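Local coordinates for NanU sialic acid binding protein (Bacteroides fragilis, PDB 4L7T) that binds sialic acid with high affinity and, as a SusD-family protein of the outer membrane, probably works together with the partner NanO, at residues 20-23 with 24-28; 100-103 with 104-108; 322-325 with 326-330. All coordinates share one frame; numbering follows the deposited sequence.

Contact 1 (20-23 with 24-28); sequences PTSS and IADSN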
ATOM      1  N   PRO A  20     -40.768   7.114  -7.766  1.00 45.08           N
ATOM      2  CA  PRO A  20     -40.070   8.316  -7.196  1.00 44.95           C
ATOM      3  C   PRO A  20     -39.052   8.054  -6.074  1.00 44.75           C
ATOM      4  O   PRO A  20     -38.349   8.989  -5.652  1.00 45.00           O
ATOM      5  CB  PRO A  20     -41.215   9.168  -6.596  1.00 44.99           C
ATOM      6  CG  PRO A  20     -42.487   8.481  -6.962  1.00 45.47           C
ATOM      7  CD  PRO A  20     -42.166   7.033  -7.297  1.00 45.44           C
ATOM      8  N   THR A  21     -38.981   6.824  -5.570  1.00 44.02           N
ATOM      9  CA  THR A  21     -38.100   6.547  -4.433  1.00 42.88           C
ATOM     10  C   THR A  21     -37.417   5.170  -4.538  1.00 40.80           C
ATOM     11  O   THR A  21     -37.485   4.320  -3.628  1.00 40.98           O
ATOM     12  CB  THR A  21     -38.834   6.772  -3.102  1.00 43.82           C
ATOM     13  OG1 THR A  21     -39.929   5.858  -3.013  1.00 47.29           O
ATOM     14  CG2 THR A  21     -39.392   8.228  -3.007  1.00 44.65           C
ATOM     15  N   SER A  22     -36.764   4.976  -5.675  1.00 38.25           N
ATOM     16  CA  SER A  22     -35.935   3.796  -5.942  1.00 36.64           C
ATOM     17  C   SER A  22     -34.685   3.817  -5.040  1.00 36.55           C
ATOM     18  O   SER A  22     -34.005   4.819  -4.973  1.00 35.68           O
ATOM     19  CB  SER A  22     -35.578   3.802  -7.432  1.00 36.32           C
ATOM     20  OG  SER A  22     -34.780   2.705  -7.816  1.00 34.65           O
ATOM     21  N   SER A  23     -34.417   2.724  -4.315  1.00 36.14           N
ATOM     22  CA  SER A  23     -33.222   2.598  -3.466  1.00 34.96           C
ATOM     23  C   SER A  23     -32.469   1.316  -3.811  1.00 34.39           C
ATOM     24  O   SER A  23     -33.047   0.358  -4.370  1.00 32.33           O
ATOM     25  CB  SER A  23     -33.598   2.518  -1.988  1.00 35.57           C
ATOM     26  OG  SER A  23     -32.637   1.715  -1.276  1.00 41.01           O
ATOM     27  N   ILE A  24     -31.195   1.272  -3.425  1.00 32.54           N
ATOM     28  CA  ILE A  24     -30.423   0.084  -3.742  1.00 31.08           C
ATOM     29  C   ILE A  24     -30.723  -1.115  -2.814  1.00 29.26           C
ATOM     30  O   ILE A  24     -30.298  -2.244  -3.116  1.00 29.13           O
ATOM     31  CB  ILE A  24     -28.906   0.373  -3.786  1.00 31.20           C
ATOM     32  CG1 ILE A  24     -28.410   0.775  -2.399  1.00 29.73           C
ATOM     33  CG2 ILE A  24     -28.554   1.337  -4.961  1.00 31.62           C
ATOM     34  CD1 ILE A  24     -26.851   1.031  -2.408  1.00 32.51           C
ATOM     35  N   ALA A  25     -31.449  -0.905  -1.721  1.00 27.64           N
ATOM     36  CA  ALA A  25     -31.800  -1.978  -0.803  1.00 27.79           C
ATOM     37  C   ALA A  25     -33.184  -2.650  -1.156  1.00 29.39           C
ATOM     38  O   ALA A  25     -33.614  -3.667  -0.501  1.00 28.22           O
ATOM     39  CB  ALA A  25     -31.779  -1.492   0.621  1.00 27.51           C
ATOM     40  N   ASP A  26     -33.790  -2.118  -2.207  1.00 26.95           N
ATOM     41  CA  ASP A  26     -35.126  -2.589  -2.673  1.00 26.76           C
ATOM     42  C   ASP A  26     -34.935  -4.055  -3.114  1.00 26.23           C
ATOM     43  O   ASP A  26     -33.949  -4.358  -3.827  1.00 25.63           O
ATOM     44  CB  ASP A  26     -35.667  -1.758  -3.865  1.00 25.82           C
ATOM     45  CG  ASP A  26     -36.122  -0.296  -3.474  1.00 28.19           C
ATOM     46  OD1 ASP A  26     -36.264   0.040  -2.265  1.00 28.71           O
ATOM     47  OD2 ASP A  26     -36.359   0.477  -4.436  1.00 28.67           O
ATOM     48  N   SER A  27     -35.921  -4.897  -2.792  1.00 26.21           N
ATOM     49  CA  SER A  27     -35.788  -6.365  -3.014  1.00 27.45           C
ATOM     50  C   SER A  27     -35.550  -6.805  -4.442  1.00 25.61           C
ATOM     51  O   SER A  27     -34.895  -7.819  -4.633  1.00 23.56           O
ATOM     52  CB  SER A  27     -36.920  -7.137  -2.365  1.00 29.37           C
ATOM     53  OG  SER A  27     -36.873  -6.843  -0.975  1.00 33.39           O
ATOM     54  N   ASN A  28     -36.045  -6.036  -5.424  1.00 24.68           N
ATOM     55  CA  ASN A  28     -35.921  -6.397  -6.842  1.00 25.14           C
ATOM     56  C   ASN A  28     -34.498  -6.379  -7.324  1.00 23.95           C
ATOM     57  O   ASN A  28     -34.200  -6.851  -8.428  1.00 23.58           O
ATOM     58  CB  ASN A  28     -36.854  -5.526  -7.729  1.00 26.55           C
ATOM     59  CG  ASN A  28     -36.691  -3.999  -7.468  1.00 24.04           C
ATOM     60  OD1 ASN A  28     -36.956  -3.479  -6.364  1.00 21.81           O
ATOM     61  ND2 ASN A  28     -36.237  -3.307  -8.473  1.00 24.32           N
TER
HETATM   62  O   HOH W   1     -36.916   2.432  -1.533  1.00 36.56           O
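A type I beta turn from S23 to D26, doubled by an ST turn on S23, brings the two residues together in the N-terminal loop ahead of helix 33-48. The side-chain oxygen of S23 reaches forward over the turn, where S23 OG takes the amide hydrogen of A25 N at 2.9 Å and nearly straight, 171°. In return, D26 folds back on the start of the turn: its CG stands beside its own backbone N (chi1 -72°), and S23 N donates to D26 OD2 at 3.0 Å. That bond is almost linear, yet the N-H arrives well above the carboxylate plane. By contrast, the turn's own backbone bond, D26 N to S23 O, is long and weak at 3.4 Å. The second carboxylate oxygen is tied farther back, through a water that donates to D26 OD1 at 2.6 Å and to T21 O at 2.9 Å. Around the turn, S22 OG bonds to Y29 OH, and A25 O receives K112 NZ from helix 99-115. With its backbone bond so weak, the turn appears to rest mainly on two side chains, the hydroxyl of S23 and the carboxylate of D26, each holding a backbone N-H of the other half.

Contact 2 (100-103 with 104-108); sequences YKVI and NQINL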
ATOM      1  N   TYR A 100     -15.848   5.174   5.252  1.00 18.99           N
ATOM      2  CA  TYR A 100     -17.155   4.808   5.833  1.00 20.62           C
ATOM      3  C   TYR A 100     -18.220   4.590   4.775  1.00 21.41           C
ATOM      4  O   TYR A 100     -19.134   3.808   5.013  1.00 22.08           O
ATOM      5  CB  TYR A 100     -17.579   5.801   6.939  1.00 20.35           C
ATOM      6  CG  TYR A 100     -16.909   5.538   8.248  1.00 17.02           C
ATOM      7  CD1 TYR A 100     -17.198   4.423   9.040  1.00 18.97           C
ATOM      8  CD2 TYR A 100     -15.872   6.409   8.715  1.00 18.44           C
ATOM      9  CE1 TYR A 100     -16.555   4.208  10.220  1.00 20.07           C
ATOM     10  CE2 TYR A 100     -15.209   6.182   9.878  1.00 17.76           C
ATOM     11  CZ  TYR A 100     -15.530   5.105  10.654  1.00 19.41           C
ATOM     12  OH  TYR A 100     -14.956   4.830  11.882  1.00 20.04           O
ATOM     13  N   LYS A 101     -18.088   5.273   3.651  1.00 21.74           N
ATOM     14  CA  LYS A 101     -19.006   5.109   2.545  1.00 24.20           C
ATOM     15  C   LYS A 101     -18.892   3.655   2.037  1.00 24.90           C
ATOM     16  O   LYS A 101     -19.931   3.043   1.680  1.00 24.29           O
ATOM     17  CB  LYS A 101     -18.655   6.072   1.425  1.00 23.87           C
ATOM     18  CG  LYS A 101     -19.428   5.844   0.107  1.00 29.96           C
ATOM     19  CD  LYS A 101     -19.255   7.015  -0.840  1.00 36.83           C
ATOM     20  CE  LYS A 101     -19.054   6.608  -2.308  1.00 39.31           C
ATOM     21  NZ  LYS A 101     -20.291   6.799  -3.179  1.00 42.79           N
ATOM     22  N   VAL A 102     -17.642   3.143   1.996  1.00 22.86           N
ATOM     23  CA  VAL A 102     -17.391   1.760   1.510  1.00 21.13           C
ATOM     24  C   VAL A 102     -17.898   0.771   2.487  1.00 20.72           C
ATOM     25  O   VAL A 102     -18.616  -0.191   2.076  1.00 20.62           O
ATOM     26  CB  VAL A 102     -15.891   1.509   1.233  1.00 22.45           C
ATOM     27  CG1 VAL A 102     -15.726   0.135   0.553  1.00 23.88           C
ATOM     28  CG2 VAL A 102     -15.368   2.618   0.309  1.00 18.88           C
ATOM     29  N   ILE A 103     -17.603   0.973   3.782  1.00 16.82           N
ATOM     30  CA  ILE A 103     -18.032   0.139   4.869  1.00 17.57           C
ATOM     31  C   ILE A 103     -19.587   0.054   4.870  1.00 19.35           C
ATOM     32  O   ILE A 103     -20.139  -1.020   5.011  1.00 19.95           O
ATOM     33  CB  ILE A 103     -17.503   0.651   6.221  1.00 18.16           C
ATOM     34  CG1 ILE A 103     -15.976   0.329   6.383  1.00 18.04           C
ATOM     35  CG2 ILE A 103     -18.252   0.084   7.453  1.00 16.70           C
ATOM     36  CD1 ILE A 103     -15.335   1.262   7.461  1.00 17.43           C
ATOM     37  N   ASN A 104     -20.256   1.198   4.727  1.00 19.92           N
ATOM     38  CA  ASN A 104     -21.750   1.127   4.726  1.00 20.25           C
ATOM     39  C   ASN A 104     -22.312   0.156   3.688  1.00 21.73           C
ATOM     40  O   ASN A 104     -23.221  -0.611   4.012  1.00 23.69           O
ATOM     41  CB  ASN A 104     -22.327   2.530   4.488  1.00 21.30           C
ATOM     42  CG  ASN A 104     -23.842   2.617   4.778  1.00 16.22           C
ATOM     43  OD1 ASN A 104     -24.326   2.123   5.775  1.00 24.06           O
ATOM     44  ND2 ASN A 104     -24.519   3.300   3.927  1.00 25.62           N
ATOM     45  N   GLN A 105     -21.753   0.185   2.506  1.00 19.02           N
ATOM     46  CA  GLN A 105     -22.204  -0.685   1.413  1.00 21.12           C
ATOM     47  C   GLN A 105     -21.826  -2.148   1.613  1.00 20.37           C
ATOM     48  O   GLN A 105     -22.572  -3.077   1.244  1.00 20.50           O
ATOM     49  CB  GLN A 105     -21.649  -0.251   0.102  1.00 18.70           C
ATOM     50  CG  GLN A 105     -21.995   1.224  -0.246  1.00 26.93           C
ATOM     51  CD  GLN A 105     -23.392   1.387  -0.687  1.00 32.32           C
ATOM     52  OE1 GLN A 105     -23.840   0.679  -1.602  1.00 36.13           O
ATOM     53  NE2 GLN A 105     -24.111   2.388  -0.080  1.00 32.72           N
ATOM     54  N   ILE A 106     -20.653  -2.383   2.182  1.00 22.05           N
ATOM     55  CA  ILE A 106     -20.350  -3.753   2.597  1.00 20.53           C
ATOM     56  C   ILE A 106     -21.326  -4.259   3.606  1.00 22.36           C
ATOM     57  O   ILE A 106     -21.701  -5.435   3.586  1.00 20.20           O
ATOM     58  CB  ILE A 106     -18.927  -3.832   3.229  1.00 21.46           C
ATOM     59  CG1 ILE A 106     -17.954  -3.430   2.171  1.00 16.80           C
ATOM     60  CG2 ILE A 106     -18.540  -5.229   3.695  1.00 21.26           C
ATOM     61  CD1 ILE A 106     -16.462  -3.207   2.788  1.00 20.63           C
ATOM     62  N   ASN A 107     -21.755  -3.380   4.503  1.00 19.53           N
ATOM     63  CA  ASN A 107     -22.639  -3.819   5.542  1.00 21.21           C
ATOM     64  C   ASN A 107     -23.999  -4.304   4.917  1.00 20.16           C
ATOM     65  O   ASN A 107     -24.598  -5.176   5.468  1.00 23.06           O
ATOM     66  CB  ASN A 107     -22.872  -2.678   6.548  1.00 22.18           C
ATOM     67  CG  ASN A 107     -21.657  -2.441   7.416  1.00 22.40           C
ATOM     68  OD1 ASN A 107     -20.783  -3.315   7.503  1.00 23.12           O
ATOM     69  ND2 ASN A 107     -21.569  -1.260   8.044  1.00 22.02           N
ATOM     70  N   LEU A 108     -24.409  -3.639   3.857  1.00 21.28           N
ATOM     71  CA  LEU A 108     -25.631  -3.941   3.017  1.00 20.97           C
ATOM     72  C   LEU A 108     -25.420  -5.321   2.368  1.00 21.48           C
ATOM     73  O   LEU A 108     -26.278  -6.219   2.520  1.00 20.93           O
ATOM     74  CB  LEU A 108     -25.878  -2.915   1.905  1.00 20.32           C
ATOM     75  CG  LEU A 108     -27.174  -3.245   1.086  1.00 25.12           C
ATOM     76  CD1 LEU A 108     -28.423  -3.315   1.964  1.00 22.86           C
ATOM     77  CD2 LEU A 108     -27.394  -2.291  -0.091  1.00 27.19           C
TER
HETATM   78  O   HOH W   2     -22.622   4.194   1.585  1.00 28.89           O
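I103 and N107, one helical turn apart, lie side by side and point the same way, with I103 CG2 3.6 Å from N107 ND2. The amide of N107 sits close to the carbonyl it follows: N107 CG is 3.2 Å from I103 O, while the bond to that oxygen comes from the main chain, N107 N at 2.9 Å. On the next stripe V102 and I106 cross obliquely. I106 CG1 stands beside its own backbone N (chi1 -62°), and the extended branch beyond it returns CD1 to within 4.1 Å of V102 CG1. Beneath them I106 N donates to V102 O at 3.0 Å, and N104 N to Y100 O at 2.9 Å; the bond from Q105 N to K101 O is weak. A water also donates to K101 O at 2.9 Å and accepts from both N104 ND2 and Q105 NE2.

Farther out, the polar ends are fixed by other parts of the chain. The amides of N107 and N104 hold Y152 O and T156 O through their ND2 atoms, and the hydroxyl of Y100 holds I150 O. V102, I103 and I106 pack on L138, Y139 and M134 of helix 121-146, with N107 OD1 adding a polar bond to R135 NH1 of the same helix, whereas Q105 leans on F39, L43 and L46 of helix 33-48. The result is a stretch of helix 99-115 covered by helices 33-48 and 121-146 and by a loop, in keeping with the TPR-like packing of helices in the SusD family.

Contact 3 (322-325 with 326-330); sequences LQIR and YDLYN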
ATOM      1  N   LEU A 322       5.231  15.513  -4.536  1.00 13.34           N
ATOM      2  CA  LEU A 322       6.036  14.744  -3.553  1.00 12.79           C
ATOM      3  C   LEU A 322       7.322  14.401  -4.270  1.00 12.98           C
ATOM      4  O   LEU A 322       7.329  13.616  -5.265  1.00 13.97           O
ATOM      5  CB  LEU A 322       5.303  13.418  -3.204  1.00 13.05           C
ATOM      6  CG  LEU A 322       4.144  13.525  -2.195  1.00 17.40           C
ATOM      7  CD1 LEU A 322       3.195  12.252  -2.084  1.00 19.20           C
ATOM      8  CD2 LEU A 322       4.620  13.845  -0.792  1.00 16.14           C
ATOM      9  N   GLN A 323       8.438  14.939  -3.779  1.00 13.01           N
ATOM     10  CA  GLN A 323       9.759  14.741  -4.393  1.00 12.62           C
ATOM     11  C   GLN A 323      10.566  13.729  -3.568  1.00 13.45           C
ATOM     12  O   GLN A 323      10.902  14.003  -2.410  1.00 13.74           O
ATOM     13  CB  GLN A 323      10.486  16.122  -4.477  1.00 13.22           C
ATOM     14  CG  GLN A 323      11.946  16.005  -4.987  1.00 13.76           C
ATOM     15  CD  GLN A 323      12.062  15.384  -6.368  1.00 12.32           C
ATOM     16  OE1 GLN A 323      11.490  15.899  -7.375  1.00 14.06           O
ATOM     17  NE2 GLN A 323      12.767  14.233  -6.432  1.00 14.08           N
ATOM     18  N   ILE A 324      10.913  12.591  -4.180  1.00 12.09           N
ATOM     19  CA  ILE A 324      11.791  11.632  -3.552  1.00 13.21           C
ATOM     20  C   ILE A 324      13.101  12.327  -3.162  1.00 14.16           C
ATOM     21  O   ILE A 324      13.664  13.105  -3.968  1.00 14.15           O
ATOM     22  CB  ILE A 324      12.131  10.540  -4.582  1.00 12.39           C
ATOM     23  CG1 ILE A 324      10.847   9.809  -5.041  1.00 13.35           C
ATOM     24  CG2 ILE A 324      13.219   9.567  -4.019  1.00 11.30           C
ATOM     25  CD1 ILE A 324      11.043   9.133  -6.411  1.00 15.46           C
ATOM     26  N   ARG A 325      13.589  12.061  -1.953  1.00 13.06           N
ATOM     27  CA  ARG A 325      14.852  12.683  -1.488  1.00 15.32           C
ATOM     28  C   ARG A 325      15.956  12.404  -2.543  1.00 16.00           C
ATOM     29  O   ARG A 325      16.192  11.261  -2.985  1.00 15.37           O
ATOM     30  CB  ARG A 325      15.307  12.176  -0.131  1.00 13.93           C
ATOM     31  CG  ARG A 325      14.480  12.537   1.058  1.00 16.10           C
ATOM     32  CD  ARG A 325      14.638  14.004   1.486  1.00 19.04           C
ATOM     33  NE  ARG A 325      13.932  14.237   2.758  1.00 25.60           N
ATOM     34  CZ  ARG A 325      13.789  15.443   3.336  1.00 28.16           C
ATOM     35  NH1 ARG A 325      14.336  16.520   2.777  1.00 29.55           N
ATOM     36  NH2 ARG A 325      13.120  15.570   4.483  1.00 26.84           N
ATOM     37  N   TYR A 326      16.635  13.473  -2.972  1.00 17.40           N
ATOM     38  CA  TYR A 326      17.631  13.312  -4.058  1.00 18.20           C
ATOM     39  C   TYR A 326      18.707  12.252  -3.763  1.00 19.41           C
ATOM     40  O   TYR A 326      19.112  11.532  -4.674  1.00 18.94           O
ATOM     41  CB  TYR A 326      18.376  14.631  -4.305  1.00 18.35           C
ATOM     42  CG  TYR A 326      17.530  15.863  -4.669  1.00 17.54           C
ATOM     43  CD1 TYR A 326      16.214  15.767  -5.042  1.00 18.54           C
ATOM     44  CD2 TYR A 326      18.106  17.123  -4.629  1.00 28.46           C
ATOM     45  CE1 TYR A 326      15.432  16.885  -5.335  1.00 17.29           C
ATOM     46  CE2 TYR A 326      17.349  18.257  -4.976  1.00 28.03           C
ATOM     47  CZ  TYR A 326      15.999  18.110  -5.337  1.00 27.52           C
ATOM     48  OH  TYR A 326      15.214  19.221  -5.645  1.00 28.12           O
ATOM     49  N   ASP A 327      19.170  12.199  -2.513  1.00 19.10           N
ATOM     50  CA  ASP A 327      20.213  11.250  -2.160  1.00 22.04           C
ATOM     51  C   ASP A 327      19.732   9.814  -1.994  1.00 22.35           C
ATOM     52  O   ASP A 327      20.569   8.929  -1.845  1.00 21.96           O
ATOM     53  CB  ASP A 327      20.959  11.682  -0.935  1.00 20.46           C
ATOM     54  CG  ASP A 327      20.133  11.685   0.320  1.00 24.96           C
ATOM     55  OD1 ASP A 327      18.882  11.489   0.295  1.00 25.91           O
ATOM     56  OD2 ASP A 327      20.750  11.896   1.383  1.00 32.09           O
ATOM     57  N   LEU A 328      18.410   9.603  -1.931  1.00 21.20           N
ATOM     58  CA  LEU A 328      17.895   8.229  -1.757  1.00 19.97           C
ATOM     59  C   LEU A 328      18.217   7.345  -2.944  1.00 20.81           C
ATOM     60  O   LEU A 328      18.427   6.135  -2.796  1.00 23.04           O
ATOM     61  CB  LEU A 328      16.387   8.268  -1.431  1.00 18.98           C
ATOM     62  CG  LEU A 328      15.744   6.913  -1.172  1.00 19.23           C
ATOM     63  CD1 LEU A 328      16.384   6.222   0.063  1.00 22.19           C
ATOM     64  CD2 LEU A 328      14.244   7.208  -0.952  1.00 22.02           C
ATOM     65  N   TYR A 329      18.378   7.953  -4.107  1.00 20.50           N
ATOM     66  CA  TYR A 329      18.612   7.267  -5.332  1.00 21.14           C
ATOM     67  C   TYR A 329      19.898   6.433  -5.275  1.00 23.61           C
ATOM     68  O   TYR A 329      19.900   5.292  -5.814  1.00 24.38           O
ATOM     69  CB  TYR A 329      18.765   8.246  -6.495  1.00 22.80           C
ATOM     70  CG  TYR A 329      18.980   7.558  -7.842  1.00 22.61           C
ATOM     71  CD1 TYR A 329      17.932   6.840  -8.458  1.00 19.27           C
ATOM     72  CD2 TYR A 329      20.228   7.626  -8.502  1.00 24.07           C
ATOM     73  CE1 TYR A 329      18.120   6.206  -9.743  1.00 23.22           C
ATOM     74  CE2 TYR A 329      20.420   7.001  -9.767  1.00 27.34           C
ATOM     75  CZ  TYR A 329      19.364   6.320 -10.387  1.00 27.27           C
ATOM     76  OH  TYR A 329      19.537   5.714 -11.622  1.00 28.54           O
ATOM     77  N   ASN A 330      20.946   6.973  -4.618  1.00 22.89           N
ATOM     78  CA  ASN A 330      22.224   6.256  -4.460  1.00 24.77           C
ATOM     79  C   ASN A 330      22.439   5.600  -3.110  1.00 24.14           C
ATOM     80  O   ASN A 330      23.377   4.835  -2.935  1.00 25.57           O
ATOM     81  CB  ASN A 330      23.392   7.174  -4.827  1.00 26.95           C
ATOM     82  CG  ASN A 330      23.505   7.355  -6.324  1.00 31.10           C
ATOM     83  OD1 ASN A 330      23.581   8.481  -6.818  1.00 38.80           O
ATOM     84  ND2 ASN A 330      23.462   6.260  -7.060  1.00 31.63           N
TER
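Q323 meets the Y326 ring at its edge, not over a face: Q323 CG lies near the ring plane, 3.6 Å from Y326 CE1, and Q323 CD follows in that plane. The two side chains cross at about a right angle, the amide turned 70° from the ring. A bend in the glutamine chain (chi2 59°) brings the amide round to its own main chain, where Q323 NE2 donates to I324 O at 2.9 Å and 169°. The acceptor lies in the amide plane, and the hydrogen falls on a lone pair of the carbonyl. P361 O, bound by NE2, and F70 N, which donates to OE1, fix the rotation of the same amide, and Y326 OH bonds to V68 O.

Past the ring the chain turns from strand 323-324 into helix 328-331. L328 N donates to R325 O at 3.0 Å, bent and well above the carbonyl plane. I324 and L328 cross at about a right angle, I324 CG2 being 4.0 Å from L328 CD2. D327, with its CG between the backbone N and the carbonyl carbon, sets OD1 3.7 Å from R325 CB, but this carboxylate pairs with Y445 OH rather than with the arginine. R325 NH1 instead forms a salt bridge with D67, whose other oxygen takes Y326 N. D67 thus ties the corner to strand 65-67, while the Q323 amide links it to P361 of strand 356-363 and to F70; together these polar bonds probably hold the corner in place.

How the contacts relate
Contact 1 is a surface turn about 35 Å from the chain centre, while contacts 2 and 3 are partly buried and lie on opposite sides of that centre, their own centres about 38 Å apart. Contacts 1 and 2 are neighbours: I24 and A25 of the turn pack on Q105 and L108 of helix 99-115, so the N-terminal loop is laid against that helix. Contact 3 touches neither and belongs to a strand-to-helix corner on the opposite side of the centre. Chemistry follows place: hydroxyl, carboxylate and water shape the turn; helical backbone bonds, apolar packing and side-chain amides bound to a loop and to R135 the helix; an aromatic edge and a buried amide the corner.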